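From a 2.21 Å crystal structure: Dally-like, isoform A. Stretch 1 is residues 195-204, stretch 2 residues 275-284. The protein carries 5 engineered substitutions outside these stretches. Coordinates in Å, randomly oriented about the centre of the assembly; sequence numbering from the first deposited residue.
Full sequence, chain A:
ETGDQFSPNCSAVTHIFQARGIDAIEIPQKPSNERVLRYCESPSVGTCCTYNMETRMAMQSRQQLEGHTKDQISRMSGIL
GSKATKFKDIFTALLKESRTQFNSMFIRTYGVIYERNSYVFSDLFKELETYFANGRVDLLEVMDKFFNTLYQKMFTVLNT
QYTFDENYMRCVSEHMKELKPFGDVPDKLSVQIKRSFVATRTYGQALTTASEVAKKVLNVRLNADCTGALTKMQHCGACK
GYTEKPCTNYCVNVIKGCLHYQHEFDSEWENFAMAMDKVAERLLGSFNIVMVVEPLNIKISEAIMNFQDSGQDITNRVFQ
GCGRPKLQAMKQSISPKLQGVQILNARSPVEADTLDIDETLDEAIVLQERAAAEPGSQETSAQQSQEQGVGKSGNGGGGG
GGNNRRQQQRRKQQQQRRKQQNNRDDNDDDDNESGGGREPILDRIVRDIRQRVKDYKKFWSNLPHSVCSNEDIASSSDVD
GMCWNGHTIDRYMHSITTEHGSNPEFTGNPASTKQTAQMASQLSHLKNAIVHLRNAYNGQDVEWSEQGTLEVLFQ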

# COMPACT_ATOMS: atom_id res chain seq x y z
N ARG A 195 1.69 18.33 10.43
CA ARG A 195 1.69 17.77 9.09
C ARG A 195 2.77 16.70 8.93
O ARG A 195 2.54 15.66 8.31
N SER A 196 3.95 16.95 9.50
CA SER A 196 5.06 16.02 9.34
C SER A 196 4.77 14.69 10.02
O SER A 196 5.01 13.62 9.45
N PHE A 197 4.25 14.73 11.25
CA PHE A 197 4.00 13.50 11.99
C PHE A 197 2.83 12.72 11.42
O PHE A 197 2.84 11.48 11.41
N VAL A 198 1.80 13.42 10.93
CA VAL A 198 0.67 12.73 10.31
C VAL A 198 1.11 12.06 9.02
O VAL A 198 0.79 10.89 8.76
N ALA A 199 1.87 12.77 8.19
CA ALA A 199 2.34 12.19 6.93
C ALA A 199 3.31 11.04 7.18
O ALA A 199 3.29 10.04 6.45
N THR A 200 4.16 11.16 8.20
CA THR A 200 5.14 10.12 8.47
C THR A 200 4.46 8.85 8.97
O THR A 200 4.76 7.74 8.50
N ARG A 201 3.53 8.98 9.92
CA ARG A 201 2.84 7.81 10.45
C ARG A 201 1.96 7.17 9.39
O ARG A 201 1.98 5.94 9.21
N THR A 202 1.19 7.97 8.66
CA THR A 202 0.28 7.43 7.65
C THR A 202 1.05 6.70 6.55
O THR A 202 0.59 5.67 6.04
N TYR A 203 2.23 7.21 6.19
CA TYR A 203 3.04 6.57 5.16
C TYR A 203 3.37 5.13 5.55
O TYR A 203 3.19 4.20 4.75
N GLY A 204 3.86 4.92 6.78
CA GLY A 204 4.15 3.58 7.23
C GLY A 204 2.93 2.75 7.55
O GLY A 204 2.93 1.53 7.33
N ALA A 275 -1.20 7.71 -4.28
CA ALA A 275 -1.26 8.47 -3.04
C ALA A 275 0.01 8.29 -2.22
O ALA A 275 0.47 9.22 -1.56
N MET A 276 0.60 7.09 -2.26
CA MET A 276 1.87 6.86 -1.57
C MET A 276 2.98 7.71 -2.17
O MET A 276 3.84 8.22 -1.45
N ASP A 277 3.00 7.85 -3.50
CA ASP A 277 4.03 8.65 -4.14
C ASP A 277 3.87 10.13 -3.81
O ASP A 277 4.86 10.86 -3.75
N LYS A 278 2.63 10.58 -3.59
CA LYS A 278 2.41 11.97 -3.19
C LYS A 278 2.89 12.22 -1.77
O LYS A 278 3.52 13.25 -1.50
N VAL A 279 2.60 11.30 -0.85
CA VAL A 279 3.07 11.46 0.52
C VAL A 279 4.59 11.35 0.59
O VAL A 279 5.24 12.12 1.31
N ALA A 280 5.17 10.42 -0.17
CA ALA A 280 6.62 10.32 -0.24
C ALA A 280 7.24 11.60 -0.77
O ALA A 280 8.36 11.97 -0.38
N GLU A 281 6.54 12.30 -1.67
CA GLU A 281 7.02 13.59 -2.15
C GLU A 281 7.04 14.61 -1.02
O GLU A 281 7.98 15.41 -0.91
N ARG A 282 6.01 14.60 -0.17
CA ARG A 282 5.97 15.50 0.98
C ARG A 282 7.06 15.15 1.99
O ARG A 282 7.73 16.04 2.52
N LEU A 283 7.24 13.86 2.27
CA LEU A 283 8.22 13.44 3.27
C LEU A 283 9.64 13.78 2.85
O LEU A 283 10.49 14.04 3.71
N LEU A 284 9.92 13.77 1.55
CA LEU A 284 11.23 14.16 1.05
C LEU A 284 11.35 15.66 0.82
O LEU A 284 12.43 16.13 0.44

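Helices that are distant in sequence often pack by lodging one large side chain in a pocket formed by four smaller or more flexible ones, and this pair from Dally-like illustrates the principle. The helices run in broadly opposing directions, at 138°, with their axes 9.8 Å apart at closest approach. No hydrogen bond crosses between the two stretches, so the fit is one of shape.

The knob is Tyr203. Its CA-to-CB bond points toward the second helix, and chi1 in the t well (-168°) with chi2 at 71° carries the ring among Met276, Val279, Ala280 and Leu283. Both faces are covered. Over one, Leu283 CD1 lies 3.9 Å from the ring centroid; over the opposite face, Met276 CE lies at the same distance, each a CH-pi contact. Met276 achieves this from an unpromising start: its CA-to-CB bond points sideways, but chi1, chi2 and chi3 all lie in the m well (-77°, -74° and -68°), folding the chain so that its end comes nearer and CE reaches 3.5 Å from Tyr203 CE1. The sulfur follows obliquely, with SD 4.7 Å from the ring centroid. Leu283 needs no such folding. Pointing toward the first helix, it adopts the common m,t leucine rotamer, which sends CD1 to the tyrosine ring and CD2 to Ala199 CB, 3.8 Å away.

The remaining walls of the pocket are smaller. Val279, with chi1 t at 174°, places CG1 3.6 Å from Tyr203 CD1 and 3.7 Å from the backbone atom Ala199 O. The small side chain of Ala280 leaves room for the far end of the ring, and Tyr203 OH comes within 3.4 Å of Ala280 CB. That hydroxyl is not stranded against the methyl group, because it is hydrogen-bonded elsewhere in the structure.

Ala199 sits where the helices come close: its methyl group points toward the partner helix, and the CA atoms of Ala199 and Val279 are 6.5 Å apart. Thr200 shows how a polar residue can be accommodated beside such an apolar seam. Its CA-to-CB bond points away, and chi1 m (-56°) turns OG1 back along its own helix to donate a hydrogen bond to Ser196 O at 2.6 Å. With its donor capacity used there, Thr200 OG1 can pack 3.6 Å from Leu283 CD2. Thr202 repeats the arrangement, chi1 m at -55° and OG1 donating to Val198 O at 2.7 Å, but makes no contact with the second stretch.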

# COMPACT_ATOMS: atom_id res chain seq x y z
CB ARG A 195 1.91 18.87 8.05
CG ARG A 195 0.77 19.86 7.91
CD ARG A 195 1.23 21.03 7.06
NE ARG A 195 0.15 21.91 6.65
CZ ARG A 195 0.32 23.00 5.91
NH1 ARG A 195 1.53 23.34 5.50
NH2 ARG A 195 -0.72 23.75 5.57
CB SER A 196 6.35 16.64 9.89
OG SER A 196 7.47 15.83 9.59
CB PHE A 197 3.78 13.81 13.47
CG PHE A 197 5.04 13.84 14.28
CD1 PHE A 197 5.83 14.98 14.32
CD2 PHE A 197 5.44 12.72 14.99
CE1 PHE A 197 7.00 15.00 15.06
CE2 PHE A 197 6.61 12.74 15.74
CZ PHE A 197 7.39 13.88 15.77
CB VAL A 198 -0.50 13.70 10.07
CG1 VAL A 198 -1.60 13.02 9.29
CG2 VAL A 198 -1.03 14.22 11.40
CB ALA A 199 2.99 13.27 6.06
CB THR A 200 6.16 10.61 9.49
OG1 THR A 200 6.77 11.82 9.02
CG2 THR A 200 7.24 9.56 9.71
CB ARG A 201 2.00 8.20 11.67
CG ARG A 201 0.96 7.16 12.04
CD ARG A 201 0.26 7.48 13.35
NE ARG A 201 -0.88 6.59 13.56
CZ ARG A 201 -0.79 5.36 14.04
NH1 ARG A 201 0.39 4.84 14.36
NH2 ARG A 201 -1.89 4.63 14.20
CB THR A 202 -0.57 8.55 7.05
OG1 THR A 202 -1.25 9.24 8.11
CG2 THR A 202 -1.60 7.99 6.08
CB TYR A 203 4.32 7.38 4.95
CG TYR A 203 5.13 7.03 3.73
CD1 TYR A 203 4.68 7.34 2.45
CD2 TYR A 203 6.37 6.41 3.85
CE1 TYR A 203 5.43 7.03 1.34
CE2 TYR A 203 7.13 6.10 2.74
CZ TYR A 203 6.65 6.41 1.48
OH TYR A 203 7.40 6.10 0.37
CB ALA A 275 -2.49 8.08 -2.24
CB MET A 276 2.24 5.38 -1.62
CG MET A 276 1.47 4.52 -0.65
SD MET A 276 1.99 4.73 1.06
CE MET A 276 3.63 4.00 1.00
CB ASP A 277 4.00 8.44 -5.65
CG ASP A 277 5.22 9.01 -6.35
OD1 ASP A 277 6.31 8.42 -6.22
OD2 ASP A 277 5.09 10.05 -7.03
CB LYS A 278 0.93 12.33 -3.33
CG LYS A 278 0.49 12.63 -4.75
CD LYS A 278 -0.90 13.27 -4.75
CE LYS A 278 -1.26 13.82 -6.12
NZ LYS A 278 -2.57 14.53 -6.11
CB VAL A 279 2.38 10.43 1.44
CG1 VAL A 279 2.97 10.48 2.84
CG2 VAL A 279 0.88 10.68 1.48
CB ALA A 280 7.03 9.13 -1.10
CB GLU A 281 6.15 14.08 -3.30
CG GLU A 281 6.66 15.34 -3.99
CD GLU A 281 5.66 15.89 -4.99
OE1 GLU A 281 4.65 16.48 -4.56
OE2 GLU A 281 5.89 15.74 -6.21
CB ARG A 282 4.60 15.44 1.64
CG ARG A 282 3.48 16.07 0.82
CD ARG A 282 3.50 17.58 0.95
NE ARG A 282 2.31 18.18 0.34
CZ ARG A 282 2.29 18.75 -0.86
NH1 ARG A 282 3.40 18.80 -1.59
NH2 ARG A 282 1.17 19.27 -1.33
CB LEU A 283 8.09 11.94 3.54
CG LEU A 283 6.78 11.50 4.19
CD1 LEU A 283 6.79 10.00 4.43
CD2 LEU A 283 6.56 12.26 5.50
CB LEU A 284 11.54 13.41 -0.25
CG LEU A 284 11.61 11.88 -0.15
CD1 LEU A 284 11.71 11.25 -1.52
CD2 LEU A 284 12.77 11.46 0.73